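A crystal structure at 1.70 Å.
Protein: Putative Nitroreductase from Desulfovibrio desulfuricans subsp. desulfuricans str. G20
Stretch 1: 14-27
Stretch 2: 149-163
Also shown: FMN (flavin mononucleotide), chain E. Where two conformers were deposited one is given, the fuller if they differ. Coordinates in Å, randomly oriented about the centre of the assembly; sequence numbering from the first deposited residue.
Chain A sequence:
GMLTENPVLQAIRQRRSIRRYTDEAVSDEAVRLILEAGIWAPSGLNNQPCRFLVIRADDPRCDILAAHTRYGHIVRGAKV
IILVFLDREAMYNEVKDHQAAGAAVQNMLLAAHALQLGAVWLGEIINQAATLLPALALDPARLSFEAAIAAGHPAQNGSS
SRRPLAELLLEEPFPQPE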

# COMPACT_ATOMS: atom_id res chain seq x y z
N GLN A 14 -4.09 -10.91 9.20
CA GLN A 14 -3.66 -12.29 9.02
C GLN A 14 -2.81 -12.55 7.77
O GLN A 14 -2.17 -13.59 7.66
CB GLN A 14 -4.88 -13.18 9.07
CG GLN A 14 -5.51 -13.20 10.47
CD GLN A 14 -6.94 -13.68 10.47
OE1 GLN A 14 -7.47 -14.09 9.45
NE2 GLN A 14 -7.58 -13.60 11.64
N ARG A 15 -2.79 -11.61 6.84
CA ARG A 15 -1.91 -11.73 5.69
C ARG A 15 -0.47 -11.89 6.17
O ARG A 15 0.03 -11.06 6.93
CB ARG A 15 -1.95 -10.47 4.86
CG ARG A 15 -0.95 -10.43 3.69
CD ARG A 15 -0.37 -8.98 3.45
NE ARG A 15 0.19 -8.45 4.70
CZ ARG A 15 1.42 -8.68 5.15
NH1 ARG A 15 2.26 -9.47 4.47
NH2 ARG A 15 1.79 -8.18 6.32
N ARG A 16 0.21 -12.93 5.68
CA ARG A 16 1.60 -13.15 6.03
C ARG A 16 2.45 -13.33 4.78
O ARG A 16 1.96 -13.73 3.71
CB ARG A 16 1.75 -14.45 6.86
CG ARG A 16 1.16 -14.48 8.26
CD ARG A 16 2.06 -13.92 9.34
NE ARG A 16 2.26 -12.48 9.23
CZ ARG A 16 1.36 -11.57 9.58
NH1 ARG A 16 0.18 -11.94 10.01
NH2 ARG A 16 1.63 -10.27 9.43
N SER A 17 3.73 -13.03 4.92
CA SER A 17 4.68 -13.35 3.87
C SER A 17 4.86 -14.88 3.91
O SER A 17 5.33 -15.43 4.91
CB SER A 17 6.03 -12.67 4.08
OG SER A 17 5.95 -11.28 3.86
N ILE A 18 4.45 -15.52 2.83
CA ILE A 18 4.55 -16.97 2.66
C ILE A 18 5.61 -17.18 1.59
O ILE A 18 5.51 -16.62 0.50
CB ILE A 18 3.19 -17.59 2.28
CG1 ILE A 18 2.18 -17.34 3.41
CG2 ILE A 18 3.31 -19.09 2.04
CD1 ILE A 18 2.68 -17.77 4.77
N ARG A 19 6.64 -17.98 1.93
CA ARG A 19 7.81 -18.21 1.09
C ARG A 19 8.02 -19.64 0.59
O ARG A 19 9.02 -19.93 -0.07
CB ARG A 19 9.04 -17.74 1.87
CG ARG A 19 8.96 -16.27 2.35
CD ARG A 19 10.16 -15.86 3.21
NE ARG A 19 10.21 -14.41 3.46
CZ ARG A 19 9.61 -13.79 4.48
NH1 ARG A 19 8.86 -14.45 5.35
NH2 ARG A 19 9.71 -12.49 4.59
N ARG A 20 7.08 -20.52 0.94
CA ARG A 20 7.12 -21.96 0.58
C ARG A 20 5.75 -22.36 0.07
O ARG A 20 4.72 -22.02 0.67
CB ARG A 20 7.51 -22.81 1.79
CG ARG A 20 8.93 -22.60 2.27
CD ARG A 20 9.20 -23.52 3.46
N TYR A 21 5.73 -23.10 -1.03
CA TYR A 21 4.49 -23.37 -1.74
C TYR A 21 4.38 -24.84 -2.12
O TYR A 21 5.39 -25.54 -2.21
CB TYR A 21 4.43 -22.51 -3.02
CG TYR A 21 4.97 -21.10 -2.79
CD1 TYR A 21 4.19 -20.12 -2.16
CD2 TYR A 21 6.28 -20.79 -3.10
CE1 TYR A 21 4.69 -18.85 -1.91
CE2 TYR A 21 6.81 -19.50 -2.84
CZ TYR A 21 6.01 -18.53 -2.24
OH TYR A 21 6.52 -17.28 -1.99
N THR A 22 3.15 -25.27 -2.39
CA THR A 22 2.89 -26.64 -2.82
C THR A 22 3.10 -26.69 -4.32
O THR A 22 3.41 -25.67 -4.92
CB THR A 22 1.48 -27.11 -2.51
OG1 THR A 22 0.52 -26.46 -3.37
CG2 THR A 22 1.12 -26.90 -1.03
N ASP A 23 2.93 -27.87 -4.93
CA ASP A 23 3.09 -27.99 -6.38
C ASP A 23 1.77 -27.67 -7.10
O ASP A 23 1.66 -27.80 -8.32
CB ASP A 23 3.61 -29.40 -6.73
CG ASP A 23 5.12 -29.60 -6.36
OD1 ASP A 23 5.89 -28.61 -6.25
OD2 ASP A 23 5.55 -30.78 -6.22
N GLU A 24 0.76 -27.20 -6.37
CA GLU A 24 -0.53 -26.93 -6.99
C GLU A 24 -0.47 -25.70 -7.91
O GLU A 24 0.13 -24.68 -7.55
CB GLU A 24 -1.60 -26.76 -5.90
CG GLU A 24 -3.02 -26.64 -6.42
CD GLU A 24 -4.06 -26.57 -5.31
OE1 GLU A 24 -3.74 -26.90 -4.13
OE2 GLU A 24 -5.23 -26.22 -5.64
N ALA A 25 -1.10 -25.81 -9.08
CA ALA A 25 -1.12 -24.74 -10.09
C ALA A 25 -1.89 -23.53 -9.55
O ALA A 25 -2.80 -23.70 -8.73
CB ALA A 25 -1.80 -25.23 -11.36
N VAL A 26 -1.49 -22.34 -10.00
CA VAL A 26 -2.21 -21.11 -9.70
C VAL A 26 -2.89 -20.75 -11.00
O VAL A 26 -2.22 -20.48 -12.02
CB VAL A 26 -1.28 -19.97 -9.27
CG1 VAL A 26 -2.07 -18.69 -9.05
CG2 VAL A 26 -0.52 -20.34 -7.99
N SER A 27 -4.21 -20.73 -10.99
CA SER A 27 -4.97 -20.47 -12.20
C SER A 27 -4.80 -19.09 -12.79
O SER A 27 -4.45 -18.12 -12.09
CB SER A 27 -6.46 -20.68 -11.96
OG SER A 27 -7.00 -19.71 -11.08
N ILE A 149 6.41 -10.05 -6.66
CA ILE A 149 5.57 -10.78 -5.73
C ILE A 149 5.65 -12.22 -6.18
O ILE A 149 5.30 -12.53 -7.33
CB ILE A 149 4.09 -10.39 -5.77
CG1 ILE A 149 3.93 -8.90 -5.53
CG2 ILE A 149 3.31 -11.15 -4.68
CD1 ILE A 149 2.50 -8.48 -5.49
N ALA A 150 6.15 -13.08 -5.28
CA ALA A 150 6.23 -14.51 -5.52
C ALA A 150 5.00 -15.11 -4.88
O ALA A 150 4.66 -14.71 -3.76
CB ALA A 150 7.51 -15.11 -4.87
N ALA A 151 4.35 -16.06 -5.55
CA ALA A 151 3.11 -16.63 -5.05
C ALA A 151 2.91 -18.11 -5.39
O ALA A 151 3.50 -18.65 -6.32
CB ALA A 151 1.89 -15.80 -5.56
N GLY A 152 2.02 -18.74 -4.63
CA GLY A 152 1.64 -20.14 -4.84
C GLY A 152 0.67 -20.58 -3.76
O GLY A 152 0.30 -19.79 -2.89
N HIS A 153 0.19 -21.80 -3.87
CA HIS A 153 -0.65 -22.34 -2.81
C HIS A 153 0.32 -22.57 -1.65
O HIS A 153 1.45 -23.06 -1.82
CB HIS A 153 -1.42 -23.58 -3.27
CG HIS A 153 -2.43 -23.29 -4.33
ND1 HIS A 153 -3.74 -22.98 -4.04
CD2 HIS A 153 -2.31 -23.21 -5.67
CE1 HIS A 153 -4.40 -22.76 -5.17
NE2 HIS A 153 -3.55 -22.89 -6.17
N PRO A 154 -0.09 -22.19 -0.44
CA PRO A 154 0.83 -22.18 0.69
C PRO A 154 1.25 -23.56 1.22
O PRO A 154 0.40 -24.44 1.33
CB PRO A 154 0.04 -21.37 1.74
CG PRO A 154 -1.38 -21.55 1.38
CD PRO A 154 -1.47 -21.79 -0.06
N ALA A 155 2.55 -23.71 1.51
CA ALA A 155 3.12 -24.92 2.14
C ALA A 155 3.69 -24.59 3.52
O ALA A 155 4.58 -25.28 4.02
CB ALA A 155 4.20 -25.52 1.29
N GLN A 156 3.20 -23.51 4.11
CA GLN A 156 3.61 -23.11 5.45
C GLN A 156 2.69 -21.97 5.84
O GLN A 156 2.06 -21.34 4.98
CB GLN A 156 5.07 -22.60 5.51
CG GLN A 156 5.21 -21.16 4.91
CD GLN A 156 6.62 -20.57 4.91
OE1 GLN A 156 6.80 -19.44 4.46
NE2 GLN A 156 7.61 -21.33 5.39
N ASN A 157 2.61 -21.73 7.13
CA ASN A 157 1.92 -20.58 7.68
C ASN A 157 3.10 -19.68 7.94
O ASN A 157 4.21 -20.17 8.21
CB ASN A 157 1.26 -20.89 9.03
CG ASN A 157 0.17 -21.94 8.93
OD1 ASN A 157 -0.86 -21.73 8.27
ND2 ASN A 157 0.37 -23.07 9.61
N GLY A 158 2.91 -18.39 7.85
CA GLY A 158 3.99 -17.49 8.15
C GLY A 158 3.86 -17.08 9.59
O GLY A 158 2.98 -17.56 10.31
N SER A 159 4.76 -16.22 10.02
CA SER A 159 4.69 -15.65 11.36
C SER A 159 5.46 -14.34 11.34
O SER A 159 6.44 -14.20 10.60
CB SER A 159 5.29 -16.59 12.42
OG SER A 159 6.71 -16.53 12.40
N SER A 160 5.00 -13.37 12.12
CA SER A 160 5.67 -12.08 12.22
C SER A 160 5.21 -11.40 13.51
O SER A 160 4.39 -11.95 14.26
CB SER A 160 5.35 -11.20 11.00
OG SER A 160 6.10 -10.01 10.98
N SER A 161 5.72 -10.19 13.72
CA SER A 161 5.39 -9.41 14.90
C SER A 161 5.28 -7.96 14.51
O SER A 161 5.78 -7.54 13.47
CB SER A 161 6.47 -9.58 15.97
OG SER A 161 7.72 -8.96 15.62
N ARG A 162 4.53 -7.20 15.29
CA ARG A 162 4.52 -5.74 15.10
C ARG A 162 4.66 -5.09 16.46
O ARG A 162 4.25 -5.66 17.49
CB ARG A 162 3.22 -5.26 14.44
CG ARG A 162 3.04 -5.65 12.99
CD ARG A 162 4.07 -5.04 12.01
NE ARG A 162 3.62 -5.41 10.65
CZ ARG A 162 3.84 -6.59 10.08
NH1 ARG A 162 4.59 -7.51 10.69
NH2 ARG A 162 3.35 -6.85 8.87
N ARG A 163 5.24 -3.90 16.45
CA ARG A 163 5.32 -3.06 17.65
C ARG A 163 3.91 -2.65 18.05
O ARG A 163 3.00 -2.65 17.22
CB ARG A 163 6.16 -1.82 17.38
CG ARG A 163 7.61 -2.12 17.06
CD ARG A 163 8.40 -0.84 16.83
NE ARG A 163 8.63 -0.09 18.06
CZ ARG A 163 9.16 1.13 18.11
NH1 ARG A 163 9.52 1.76 17.00
NH2 ARG A 163 9.33 1.74 19.28
N1 FMN E . 10.83 -10.87 2.27
C2 FMN E . 11.83 -11.67 1.76
O2 FMN E . 11.93 -12.84 2.08
N3 FMN E . 12.72 -11.17 0.83
C4 FMN E . 12.68 -9.87 0.39
O4 FMN E . 13.37 -9.54 -0.59
C4A FMN E . 11.68 -9.03 0.91
N5 FMN E . 11.62 -7.73 0.48
C5A FMN E . 10.62 -6.88 0.96
C6 FMN E . 10.59 -5.55 0.52
C7 FMN E . 9.59 -4.68 0.98
C7M FMN E . 9.67 -3.22 0.65
C8 FMN E . 8.63 -5.16 1.90
C8M FMN E . 7.53 -4.25 2.38
C9 FMN E . 8.69 -6.48 2.34
C9A FMN E . 9.69 -7.36 1.88
N10 FMN E . 9.76 -8.71 2.32
C10 FMN E . 10.76 -9.55 1.83
C1' FMN E . 8.81 -9.26 3.32
C2' FMN E . 9.11 -8.76 4.74
O2' FMN E . 10.23 -9.44 5.27
C3' FMN E . 7.89 -9.01 5.61
O3' FMN E . 6.80 -8.28 5.08
C4' FMN E . 8.10 -8.56 7.06
O4' FMN E . 9.12 -9.34 7.64
C5' FMN E . 6.85 -8.73 7.89
O5' FMN E . 6.28 -10.02 7.70
P FMN E . 4.78 -10.31 7.23
O1P FMN E . 4.70 -9.91 5.76
O2P FMN E . 4.51 -11.79 7.45
O3P FMN E . 3.91 -9.43 8.08
O HOH W 1 8.08 -17.23 5.77
O HOH W 2 -5.37 -21.44 -8.30

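How do the two backbones meet? Tyr-21 and Pro-154 form a single beta bridge, just past the strand 149-152. Ala-155 N donates to Arg-20 O (2.9 Å) and Thr-22 N donates to His-153 O (2.8 Å), so two hydrogen bonds bracket Tyr-21. Proline, lacking an amide hydrogen, costs this pattern nothing. The contact buries 953 Å², both sides summed.

Why glycine at 152? Tyr-21 lies against the strand, its ring face over Ala-151 C and its CD1 3.6 Å from Gly-152 N. A CB on Gly-152 would clash with Tyr-21 CB.

How do side chains extend the join? His-153 reaches along stretch 1: its NE2 makes a weak hydrogen bond to Ala-25 O (2.8 Å), while Glu-24 CG packs over its ring face. Toward the other end, Gln-156 OE1 accepts from Arg-19 N (2.9 Å), and a water links the same oxygen to Arg-19 NH1. Ile-18, apolar as suits its buried place, packs its CG2 4.0 Å from Pro-154 CB, and its CD1 reaches to 3.2 Å from Gly-158 N.

What lets three arginines crowd together? Arg-15 NH2 and Arg-162 NH2 are 3.3 Å apart, both donors, yet the FMN phosphate supplies the opposing charge. Arg-15 NH2 (3.0 Å), Arg-16 NH2 (2.8 Å) and Arg-162 NH2 (2.8 Å) all donate to FMN O3P, tying both stretches to one oxygen.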